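Short chain dehydrogenase (Salmonella typhi, PDB 3G1T) probably catalyses the NAD(P)-dependent oxidation or reduction of a substrate not yet identified, as a dimeric enzyme of the short-chain dehydrogenase/reductase family. Local coordinates at residues D10-N14 with R15-V19; L74-A78 with E79-Q83; S112-P116 with Q117-D121; F131-T134 with Q135-P139; F151-S155 with V156-G160. All coordinates share one frame; numbering follows the deposited sequence.

Contact 1 of 5, residues D10-N14 with R15-V19; sequences DLLQN and RIILV
L12 and R15 stand at the ends of a type II beta turn, closed by R15 N donating to L12 O at 2.8 Å with an N-H...O angle of 162°. A type I turn from D10 to Q13 comes just before it, so the chain bends twice in succession before it straightens into strand 16-19. N14 occupies the third position of the type II turn, where the backbone takes a positive phi (67°); asparagine tolerates this better than most residues with a side chain. Its amide oxygen also takes a bond from next door, Q13 NE2 to N14 OD1 at 3.2 Å, the donor lying well above the carbonyl plane. R15 folds its aliphatic part back over the turn, with CB 3.4 Å from L12 O. The guanidinium then leaves the turn and is held elsewhere, by a salt bridge to D145, which suits a long residue with a charged end. On the buried side, the methyl L12 CD1 meets I17 CD1 at 4.1 Å, the two side chains crossing at about a right angle. With CG1 beside its backbone N (chi1 -52°), I17 sends CD1 back toward the turn. Y34 of helix 25-36 and M231 of helix 224-231 touch both residues, and such apolar surroundings fit leucine and isoleucine. The arrangement is a tight turn leading into the first strand of a Rossmann fold, inside its parallel sheet, the strand that in this family runs into the glycine-rich, cofactor-binding loop.

Contact 2 of 5, residues L74-A78 with E79-Q83; sequences LTCTA and EECRQ
T77 and E80 meet at the start of helix 78-91. E80 CB lies 3.6 Å from T77 OG1, and CG packs against the same hydroxyl oxygen. Beyond CG the chain is extended (chi2 170°), which carries the carboxylate past the threonine side chain to its backbone. CD lies 4.0 Å from T77 OG1 and 4.1 Å from T77 N. Next, OE1 accepts from T77 N at 3.1 Å, met on its anti side and 20° out of the carboxylate plane, while C76 CA crowds the same oxygen at 3.2 Å. The reciprocal bond runs from E80 N to T77 OG1 at 3.0 Å. Together they make a capping box: threonine suits the N-cap, its hydroxyl being close to the backbone, and glutamate the third helical position, long enough to reach back to T77 N. T77 OG1 is placed for this by sitting between its own backbone N and carbonyl carbon (chi1 69°). Regular helix bonds follow, such as C81 N to T77 O. On the buried side, C76 SG and C81 SG pack at 3.8 Å. The short side chain of A78 lets the helix start lie close against P116 of the second subunit.

Contact 3 of 5, residues S112-P116 with Q117-D121; sequences SEQDP and QIWQD
D115 caps helix 116-142: its OD2 accepts from I118 N at 2.8 Å, with an N-H...O angle of 160°. The oxygen is met on the anti side, somewhat out of the carboxylate plane. With CG anti to the backbone N (chi1 178°), the aspartate chain turns its carboxylate toward the first turn of the helix. This is the tight part of the contact, where OD2 also presses on I118 CG1 at 3.3 Å and on the CB of Q117. P116 suits the first helical position because it has no N-H to satisfy there, and its ring favours helical phi. Its carbonyl is gripped twice by one residue, Q120 N at 3.0 Å and Q120 NE2 at 3.2 Å, from opposite faces of the carbonyl plane. The other end of that amide, Q120 OE1, goes to Q124 of the second subunit. W119 is buried: its indole nitrogen bonds to N128 of the second subunit and its ring stacks with F131 there. The solvent side is looser. Q117, exposed, bends at chi2 and reaches along the helix to give a bond from NE2 to D121 OD1 at 3.1 Å, the amide coming from above the carboxylate plane; the bond is well bent, 137° at the hydrogen. The chemistry implies a division of labour. The negative D115 answers the N-H of I118 and the positive pole of the helix start, which would probably favour its ionised form, while the amide and indole groups of the neighbouring turn serve the dimer interface.

Contact 4 of 5, residues F131-T134 with Q135-P139; sequences FMLT and QALLP
F131 and Q135 both hold CG anti to the backbone N (chi1 154° and 167°), which brings ring and amide side by side on one face of helix 116-142. Their planes are 62° apart, and Q135 NE2 comes to 3.7 Å from F131 CZ. The glutamine chain is extended, long enough to carry its amide to the subunit boundary. There NE2 gives hydrogen bonds to the carbonyls of M111 and Q114 of the second subunit, while OE1 accepts from a water at 2.9 Å that also donates to M132 O at 2.8 Å. Across the helix L133 CD1 and L137 CD1 pack at 3.8 Å. T134 faces strand 147-152; its CG2 touches L138 CD2 at 4.2 Å, and its hydroxyl bonds to H100 and to T130 O, which suits a residue with both methyl and hydroxyl. Regular bonds such as Q135 N to F131 O give way at L137, whose N is 3.2 Å from L133 O and also makes a weak bond to T134 O. The helix kinks at P139, which brings no N-H to bond the preceding turn. In many short-chain dehydrogenases the helix between the fourth and fifth strands, the place of 116-142, helps to form the dimer interface. With both its oxygen and its nitrogen engaged, the buried Q135 amide has its polar needs met and its rotation fixed.

Contact 5 of 5, residues F151-S155 with V156-G160; sequences FTSSS and VGRQG
S154 and V156 share the first of the hydrogen bonds that curl the chain after strand 147-152. V156 N donates to S154 OG at 3.2 Å; OG lies anti to its own backbone N (chi1 169°), which swings it forward to this donor. G157 N gives to S154 O at 2.9 Å from above the carbonyl plane, and R158 N likewise to S155 O at 3.2 Å, the two bonds making a short 3-10 turn. S155 O also accepts from Q159 N, in the plane, at 3.2 Å. The van der Waals contacts are close: S154 OG lies 3.3 Å from V156 CG2, and R158 CD rests 3.2 Å from S154 O. G157 suits its place because the space where a side chain would start is already taken by S153 OG and S154 O. The charged contacts reach beyond the turn, to helix 165-185 and strand 242-244: arginine is long enough for R158 to form salt bridges with E175 and D244 and a bond to T242. E175 also takes a bond from S153 OG. S154 touches Y167 of helix 165-185 and stands where the family's catalytic serine is expected, before a Tyr-x-x-x-Lys motif. The bond from V156 N helps to place its oxygen without using the hydroxyl's own hydrogen, which can then go to another group, consistent with binding substrate as in relatives.

From the N terminus, each contact is local and ends before the next opens, contact 4 as a stretch of helix, so none nests in or crosses another. Contact 1 turns the chain into strand 16-19, contacts 2 and 3 start helices 78-91 and 116-142, and contact 5 leaves strand 147-152. Contact 4 touches contacts 1, 2 and 5, but not contact 3, with which it shares helix 116-142. Its centre is 10 Å from that of contact 2, with M132 against A78; L137 meets L18 of contact 1, and T134 meets F151 of contact 5. Contacts 2 and 3 touch through L74 and D121. One helix layer is thereby joined to the sheet, and contacts 2 to 5 also reach the second subunit.

Contact 1 of 5, residues D10-N14 with R15-V19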
# COMPACT_ATOMS: atom_id res chain seq x y z
N ASP A 10 -24.04 -11.82 25.91
CA ASP A 10 -24.90 -11.35 24.86
C ASP A 10 -24.44 -10.01 24.30
O ASP A 10 -25.22 -9.29 23.65
CB ASP A 10 -26.37 -11.30 25.31
CG ASP A 10 -26.60 -10.41 26.46
OD1 ASP A 10 -25.62 -9.96 27.08
OD2 ASP A 10 -27.79 -10.15 26.72
N LEU A 11 -23.14 -9.71 24.47
CA LEU A 11 -22.58 -8.49 23.77
C LEU A 11 -23.04 -8.30 22.33
O LEU A 11 -23.39 -7.15 21.96
CB LEU A 11 -21.05 -8.54 23.82
CG LEU A 11 -20.26 -7.31 23.29
CD1 LEU A 11 -20.42 -6.12 24.27
CD2 LEU A 11 -18.83 -7.67 23.02
N LEU A 12 -23.00 -9.38 21.51
CA LEU A 12 -23.23 -9.24 20.06
C LEU A 12 -24.63 -9.74 19.63
O LEU A 12 -24.92 -9.96 18.46
CB LEU A 12 -22.06 -9.98 19.32
CG LEU A 12 -20.69 -9.36 19.63
CD1 LEU A 12 -19.65 -10.19 18.72
CD2 LEU A 12 -20.61 -7.79 19.38
N GLN A 13 -25.53 -9.87 20.61
CA GLN A 13 -26.81 -10.51 20.33
C GLN A 13 -27.52 -9.81 19.20
O GLN A 13 -27.73 -8.56 19.21
CB GLN A 13 -27.69 -10.47 21.59
CG GLN A 13 -28.97 -11.29 21.41
CD GLN A 13 -28.70 -12.79 21.15
OE1 GLN A 13 -27.91 -13.49 21.86
NE2 GLN A 13 -29.35 -13.29 20.13
N ASN A 14 -27.90 -10.59 18.19
CA ASN A 14 -28.56 -10.12 16.96
C ASN A 14 -27.74 -9.26 16.04
O ASN A 14 -28.29 -8.75 15.03
CB ASN A 14 -29.93 -9.41 17.22
CG ASN A 14 -30.84 -10.17 18.11
OD1 ASN A 14 -30.84 -11.37 18.06
ND2 ASN A 14 -31.65 -9.47 18.95
N ARG A 15 -26.42 -9.14 16.28
CA ARG A 15 -25.62 -8.30 15.35
C ARG A 15 -25.15 -9.18 14.22
O ARG A 15 -24.72 -10.31 14.45
CB ARG A 15 -24.48 -7.59 16.07
CG ARG A 15 -25.07 -6.75 17.17
CD ARG A 15 -24.11 -5.75 17.61
NE ARG A 15 -23.85 -4.64 16.71
CZ ARG A 15 -24.68 -3.59 16.53
NH1 ARG A 15 -25.93 -3.52 17.01
NH2 ARG A 15 -24.27 -2.58 15.77
N ILE A 16 -25.26 -8.66 13.01
CA ILE A 16 -25.04 -9.51 11.79
C ILE A 16 -23.59 -9.22 11.33
O ILE A 16 -23.31 -8.07 10.93
CB ILE A 16 -26.02 -9.13 10.66
CG1 ILE A 16 -27.48 -9.21 11.20
CG2 ILE A 16 -25.81 -10.06 9.45
CD1 ILE A 16 -28.52 -8.55 10.37
N ILE A 17 -22.68 -10.20 11.36
CA ILE A 17 -21.27 -9.87 11.12
C ILE A 17 -20.72 -10.83 10.11
O ILE A 17 -20.83 -12.04 10.29
CB ILE A 17 -20.48 -9.99 12.40
CG1 ILE A 17 -21.20 -9.17 13.51
CG2 ILE A 17 -18.94 -9.68 12.21
CD1 ILE A 17 -20.43 -9.24 14.80
N LEU A 18 -20.15 -10.24 9.07
CA LEU A 18 -19.52 -10.97 8.00
C LEU A 18 -18.02 -11.22 8.38
O LEU A 18 -17.27 -10.28 8.76
CB LEU A 18 -19.61 -10.18 6.68
CG LEU A 18 -18.78 -10.89 5.58
CD1 LEU A 18 -19.31 -12.32 5.11
CD2 LEU A 18 -18.37 -10.11 4.39
N VAL A 19 -17.55 -12.48 8.28
CA VAL A 19 -16.15 -12.78 8.69
C VAL A 19 -15.44 -13.43 7.52
O VAL A 19 -15.88 -14.49 7.08
CB VAL A 19 -16.13 -13.77 9.93
CG1 VAL A 19 -14.73 -14.25 10.23
CG2 VAL A 19 -16.77 -13.13 11.20

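Contact 2 of 5, residues L74-A78 with E79-Q83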
# COMPACT_ATOMS: atom_id res chain seq x y z
N LEU A 74 -8.35 -13.61 -4.79
CA LEU A 74 -7.29 -13.53 -5.84
C LEU A 74 -7.84 -13.25 -7.21
O LEU A 74 -7.21 -12.55 -8.00
CB LEU A 74 -6.41 -14.78 -5.87
CG LEU A 74 -5.17 -14.77 -6.76
CD1 LEU A 74 -4.24 -13.58 -6.44
CD2 LEU A 74 -4.38 -16.18 -6.70
N THR A 75 -9.02 -13.80 -7.50
CA THR A 75 -9.56 -13.77 -8.86
C THR A 75 -10.87 -12.99 -8.97
O THR A 75 -11.36 -12.75 -10.07
CB THR A 75 -9.79 -15.18 -9.45
OG1 THR A 75 -10.85 -15.82 -8.74
CG2 THR A 75 -8.53 -16.07 -9.43
N CYS A 76 -11.43 -12.57 -7.84
CA CYS A 76 -12.77 -11.97 -7.89
C CYS A 76 -12.81 -10.60 -8.58
O CYS A 76 -11.84 -9.83 -8.56
CB CYS A 76 -13.45 -11.89 -6.51
SG CYS A 76 -12.74 -10.63 -5.40
N THR A 77 -13.96 -10.35 -9.21
CA THR A 77 -14.27 -9.09 -9.89
C THR A 77 -15.13 -8.21 -9.02
O THR A 77 -15.77 -8.69 -8.09
CB THR A 77 -15.03 -9.37 -11.25
OG1 THR A 77 -16.35 -9.89 -10.98
CG2 THR A 77 -14.21 -10.41 -12.15
N ALA A 78 -15.14 -6.92 -9.30
CA ALA A 78 -16.11 -5.99 -8.68
C ALA A 78 -17.56 -6.55 -8.70
O ALA A 78 -18.26 -6.55 -7.69
CB ALA A 78 -16.03 -4.63 -9.37
N GLU A 79 -18.00 -7.04 -9.86
CA GLU A 79 -19.37 -7.63 -10.02
C GLU A 79 -19.59 -8.86 -9.12
O GLU A 79 -20.66 -9.03 -8.54
CB GLU A 79 -19.59 -7.99 -11.49
CG GLU A 79 -20.98 -8.50 -11.86
CD GLU A 79 -22.12 -7.55 -11.44
OE1 GLU A 79 -21.93 -6.30 -11.44
OE2 GLU A 79 -23.22 -8.06 -11.11
N GLU A 80 -18.59 -9.72 -9.00
CA GLU A 80 -18.69 -10.84 -8.00
C GLU A 80 -18.83 -10.38 -6.53
O GLU A 80 -19.59 -10.98 -5.74
CB GLU A 80 -17.48 -11.81 -8.14
CG GLU A 80 -17.68 -12.83 -9.31
CD GLU A 80 -16.43 -13.65 -9.66
OE1 GLU A 80 -15.30 -13.19 -9.42
OE2 GLU A 80 -16.59 -14.76 -10.22
N CYS A 81 -18.10 -9.32 -6.18
CA CYS A 81 -18.26 -8.69 -4.83
C CYS A 81 -19.67 -8.12 -4.69
O CYS A 81 -20.29 -8.30 -3.63
CB CYS A 81 -17.20 -7.60 -4.60
SG CYS A 81 -15.57 -8.30 -4.49
N ARG A 82 -20.18 -7.44 -5.73
CA ARG A 82 -21.56 -6.90 -5.72
C ARG A 82 -22.62 -8.06 -5.57
O ARG A 82 -23.64 -7.86 -4.90
CB ARG A 82 -21.89 -6.04 -6.96
CG ARG A 82 -21.20 -4.65 -7.14
CD ARG A 82 -21.35 -3.59 -5.99
NE ARG A 82 -20.60 -2.36 -6.28
CZ ARG A 82 -20.67 -1.21 -5.60
NH1 ARG A 82 -21.46 -1.09 -4.53
NH2 ARG A 82 -19.95 -0.17 -5.99
N GLN A 83 -22.34 -9.22 -6.19
CA GLN A 83 -23.23 -10.40 -6.06
C GLN A 83 -23.35 -10.88 -4.65
O GLN A 83 -24.46 -11.20 -4.20
CB GLN A 83 -22.80 -11.60 -6.95
CG GLN A 83 -22.97 -11.46 -8.49
CD GLN A 83 -21.99 -12.40 -9.30
OE1 GLN A 83 -21.56 -13.47 -8.83
NE2 GLN A 83 -21.65 -11.97 -10.54

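Contact 3 of 5, residues S112-P116 with Q117-D121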
# COMPACT_ATOMS: atom_id res chain seq x y z
N SER A 112 15.53 -7.87 -3.67
CA SER A 112 16.27 -8.24 -4.90
C SER A 112 15.71 -9.51 -5.58
O SER A 112 15.85 -9.69 -6.81
CB SER A 112 17.73 -8.48 -4.60
OG SER A 112 17.79 -9.56 -3.72
N GLU A 113 15.05 -10.34 -4.78
CA GLU A 113 14.52 -11.67 -5.19
C GLU A 113 13.02 -11.77 -5.26
O GLU A 113 12.49 -12.70 -5.89
CB GLU A 113 15.03 -12.77 -4.20
CG GLU A 113 16.49 -13.22 -4.35
CD GLU A 113 16.95 -14.18 -3.21
OE1 GLU A 113 16.09 -14.88 -2.57
OE2 GLU A 113 18.19 -14.17 -2.93
N GLN A 114 12.26 -10.82 -4.71
CA GLN A 114 10.80 -11.04 -4.69
C GLN A 114 10.20 -11.35 -6.06
O GLN A 114 10.38 -10.58 -7.01
CB GLN A 114 10.07 -9.80 -4.18
CG GLN A 114 10.27 -9.49 -2.72
CD GLN A 114 9.23 -10.11 -1.84
OE1 GLN A 114 9.58 -10.88 -0.89
NE2 GLN A 114 7.94 -9.79 -2.09
N ASP A 115 9.46 -12.45 -6.15
CA ASP A 115 8.84 -12.80 -7.43
C ASP A 115 7.77 -11.77 -7.83
O ASP A 115 6.84 -11.55 -7.04
CB ASP A 115 8.13 -14.14 -7.35
CG ASP A 115 7.46 -14.45 -8.63
OD1 ASP A 115 8.17 -14.62 -9.62
OD2 ASP A 115 6.26 -14.46 -8.68
N PRO A 116 7.87 -11.18 -9.04
CA PRO A 116 6.84 -10.14 -9.40
C PRO A 116 5.38 -10.59 -9.41
O PRO A 116 4.47 -9.82 -9.02
CB PRO A 116 7.31 -9.64 -10.76
CG PRO A 116 8.86 -9.84 -10.67
CD PRO A 116 9.00 -11.18 -10.00
N GLN A 117 5.15 -11.81 -9.89
CA GLN A 117 3.79 -12.33 -9.97
C GLN A 117 3.24 -12.55 -8.58
O GLN A 117 2.08 -12.23 -8.34
CB GLN A 117 3.72 -13.62 -10.83
CG GLN A 117 2.28 -14.12 -11.08
CD GLN A 117 1.33 -13.01 -11.66
OE1 GLN A 117 1.37 -12.71 -12.87
NE2 GLN A 117 0.49 -12.39 -10.78
N ILE A 118 4.03 -13.16 -7.68
CA ILE A 118 3.53 -13.39 -6.30
C ILE A 118 3.25 -12.03 -5.63
O ILE A 118 2.23 -11.85 -4.90
CB ILE A 118 4.47 -14.22 -5.39
CG1 ILE A 118 4.71 -15.65 -5.96
CG2 ILE A 118 3.89 -14.27 -4.03
CD1 ILE A 118 3.47 -16.32 -6.34
N TRP A 119 4.12 -11.07 -5.95
CA TRP A 119 4.02 -9.72 -5.37
C TRP A 119 2.65 -9.11 -5.80
O TRP A 119 1.89 -8.57 -4.96
CB TRP A 119 5.19 -8.85 -5.85
CG TRP A 119 4.99 -7.29 -5.59
CD1 TRP A 119 4.07 -6.48 -6.20
CD2 TRP A 119 5.67 -6.48 -4.62
NE1 TRP A 119 4.16 -5.18 -5.67
CE2 TRP A 119 5.15 -5.16 -4.72
CE3 TRP A 119 6.72 -6.72 -3.73
CZ2 TRP A 119 5.66 -4.09 -3.93
CZ3 TRP A 119 7.21 -5.68 -2.93
CH2 TRP A 119 6.66 -4.36 -3.03
N GLN A 120 2.31 -9.21 -7.09
CA GLN A 120 1.00 -8.76 -7.62
C GLN A 120 -0.15 -9.50 -6.97
O GLN A 120 -1.17 -8.88 -6.63
CB GLN A 120 0.96 -8.92 -9.16
CG GLN A 120 0.70 -7.63 -9.96
CD GLN A 120 1.75 -7.30 -11.07
OE1 GLN A 120 1.53 -6.39 -11.85
NE2 GLN A 120 2.89 -8.02 -11.11
N ASP A 121 0.00 -10.81 -6.74
CA ASP A 121 -1.09 -11.61 -6.09
C ASP A 121 -1.37 -11.12 -4.68
O ASP A 121 -2.54 -11.04 -4.25
CB ASP A 121 -0.67 -13.10 -5.98
CG ASP A 121 -0.58 -13.81 -7.31
OD1 ASP A 121 -1.08 -13.31 -8.30
OD2 ASP A 121 0.03 -14.90 -7.39

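Contact 4 of 5, residues F131-T134 with Q135-P139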
# COMPACT_ATOMS: atom_id res chain seq x y z
N PHE A 131 -10.49 -4.08 -0.80
CA PHE A 131 -11.20 -2.84 -1.16
C PHE A 131 -12.51 -3.07 -1.91
O PHE A 131 -13.54 -2.54 -1.54
CB PHE A 131 -10.27 -1.89 -2.02
CG PHE A 131 -11.05 -0.95 -2.94
CD1 PHE A 131 -11.83 0.06 -2.37
CD2 PHE A 131 -11.02 -1.12 -4.34
CE1 PHE A 131 -12.56 0.93 -3.20
CE2 PHE A 131 -11.76 -0.21 -5.23
CZ PHE A 131 -12.55 0.82 -4.58
N MET A 132 -12.47 -3.85 -2.98
CA MET A 132 -13.67 -4.12 -3.78
C MET A 132 -14.83 -4.70 -2.95
O MET A 132 -16.00 -4.26 -3.09
CB MET A 132 -13.34 -5.04 -4.91
CG MET A 132 -12.66 -4.28 -6.15
SD MET A 132 -12.43 -5.21 -7.71
CE MET A 132 -11.27 -6.46 -7.16
N LEU A 133 -14.51 -5.74 -2.17
CA LEU A 133 -15.48 -6.32 -1.20
C LEU A 133 -16.01 -5.29 -0.20
O LEU A 133 -17.24 -5.16 -0.02
CB LEU A 133 -14.84 -7.50 -0.44
CG LEU A 133 -15.82 -8.26 0.50
CD1 LEU A 133 -17.12 -8.73 -0.29
CD2 LEU A 133 -14.95 -9.43 1.10
N THR A 134 -15.12 -4.49 0.38
CA THR A 134 -15.54 -3.41 1.28
C THR A 134 -16.53 -2.44 0.62
O THR A 134 -17.59 -2.16 1.18
CB THR A 134 -14.35 -2.58 1.82
OG1 THR A 134 -13.44 -3.44 2.53
CG2 THR A 134 -14.89 -1.43 2.83
N GLN A 135 -16.19 -2.00 -0.58
CA GLN A 135 -17.03 -1.00 -1.25
C GLN A 135 -18.42 -1.54 -1.47
O GLN A 135 -19.43 -0.80 -1.35
CB GLN A 135 -16.36 -0.58 -2.52
CG GLN A 135 -17.27 0.21 -3.47
CD GLN A 135 -16.51 0.61 -4.71
OE1 GLN A 135 -16.30 -0.19 -5.63
NE2 GLN A 135 -16.06 1.88 -4.74
N ALA A 136 -18.50 -2.83 -1.85
CA ALA A 136 -19.81 -3.43 -2.14
C ALA A 136 -20.73 -3.57 -0.91
O ALA A 136 -21.95 -3.70 -1.11
CB ALA A 136 -19.61 -4.77 -2.74
N LEU A 137 -20.11 -3.68 0.30
CA LEU A 137 -20.77 -3.82 1.60
C LEU A 137 -20.99 -2.53 2.37
O LEU A 137 -21.68 -2.55 3.40
CB LEU A 137 -19.94 -4.80 2.47
CG LEU A 137 -19.74 -6.15 1.74
CD1 LEU A 137 -18.79 -6.97 2.62
CD2 LEU A 137 -21.08 -6.86 1.69
N LEU A 138 -20.52 -1.39 1.86
CA LEU A 138 -20.72 -0.12 2.63
C LEU A 138 -22.20 0.26 2.82
O LEU A 138 -22.61 0.67 3.92
CB LEU A 138 -20.00 1.05 1.97
CG LEU A 138 -18.47 1.03 2.22
CD1 LEU A 138 -17.79 2.08 1.30
CD2 LEU A 138 -18.06 1.16 3.64
N PRO A 139 -23.06 0.07 1.76
CA PRO A 139 -24.48 0.40 2.04
C PRO A 139 -25.13 -0.42 3.19
O PRO A 139 -25.79 0.15 4.05
CB PRO A 139 -25.19 0.11 0.71
CG PRO A 139 -24.11 0.41 -0.32
CD PRO A 139 -22.88 -0.33 0.36
O HOH W 1 -16.80 -3.07 -5.47

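Contact 5 of 5, residues F151-S155 with V156-G160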
# COMPACT_ATOMS: atom_id res chain seq x y z
N PHE A 151 -10.06 -4.18 9.59
CA PHE A 151 -9.03 -4.77 8.70
C PHE A 151 -7.96 -5.46 9.51
O PHE A 151 -7.74 -5.15 10.67
CB PHE A 151 -8.38 -3.70 7.81
CG PHE A 151 -9.34 -3.03 6.84
CD1 PHE A 151 -9.63 -3.58 5.59
CD2 PHE A 151 -10.00 -1.83 7.24
CE1 PHE A 151 -10.52 -2.95 4.63
CE2 PHE A 151 -10.90 -1.20 6.30
CZ PHE A 151 -11.17 -1.71 5.06
N THR A 152 -7.28 -6.43 8.87
CA THR A 152 -6.12 -7.11 9.51
C THR A 152 -4.82 -6.46 9.07
O THR A 152 -4.54 -6.31 7.88
CB THR A 152 -6.16 -8.61 9.13
OG1 THR A 152 -7.38 -9.17 9.57
CG2 THR A 152 -4.94 -9.30 9.87
N SER A 153 -4.08 -5.99 10.06
CA SER A 153 -2.73 -5.42 9.84
C SER A 153 -1.63 -6.34 10.42
O SER A 153 -1.83 -7.59 10.61
CB SER A 153 -2.63 -4.00 10.46
OG SER A 153 -1.46 -3.35 9.92
N SER A 154 -0.46 -5.76 10.57
CA SER A 154 0.75 -6.53 11.04
C SER A 154 1.73 -5.53 11.62
O SER A 154 1.60 -4.32 11.34
CB SER A 154 1.39 -7.36 9.89
OG SER A 154 2.63 -7.79 10.39
N SER A 155 2.66 -5.95 12.50
CA SER A 155 3.68 -4.99 12.93
C SER A 155 4.45 -4.45 11.71
O SER A 155 4.85 -3.32 11.71
CB SER A 155 4.60 -5.60 13.99
OG SER A 155 5.36 -6.63 13.33
N VAL A 156 4.57 -5.25 10.65
CA VAL A 156 5.27 -4.77 9.43
C VAL A 156 4.44 -3.88 8.54
O VAL A 156 5.00 -3.41 7.55
CB VAL A 156 5.85 -5.87 8.53
CG1 VAL A 156 7.02 -6.53 9.26
CG2 VAL A 156 4.78 -6.93 8.06
N GLY A 157 3.18 -3.62 8.96
CA GLY A 157 2.36 -2.51 8.40
C GLY A 157 2.52 -1.15 9.03
O GLY A 157 1.95 -0.19 8.54
N ARG A 158 3.34 -1.06 10.06
CA ARG A 158 3.62 0.17 10.85
C ARG A 158 5.09 0.50 10.71
O ARG A 158 5.47 1.68 10.63
CB ARG A 158 3.31 0.04 12.33
CG ARG A 158 1.86 0.04 12.71
CD ARG A 158 1.21 -1.27 12.34
NE ARG A 158 -0.04 -1.45 13.12
CZ ARG A 158 -0.13 -1.96 14.36
NH1 ARG A 158 0.93 -2.47 14.97
NH2 ARG A 158 -1.33 -2.07 14.95
N GLN A 159 5.93 -0.55 10.61
CA GLN A 159 7.37 -0.32 10.42
C GLN A 159 7.88 -1.43 9.52
O GLN A 159 7.86 -2.60 9.86
CB GLN A 159 8.13 -0.26 11.76
CG GLN A 159 9.63 -0.04 11.56
CD GLN A 159 9.95 1.32 10.92
OE1 GLN A 159 9.29 2.34 11.23
NE2 GLN A 159 10.94 1.34 10.00
N GLY A 160 8.33 -1.08 8.32
CA GLY A 160 8.82 -2.04 7.39
C GLY A 160 10.11 -2.70 7.89
O GLY A 160 10.92 -2.08 8.55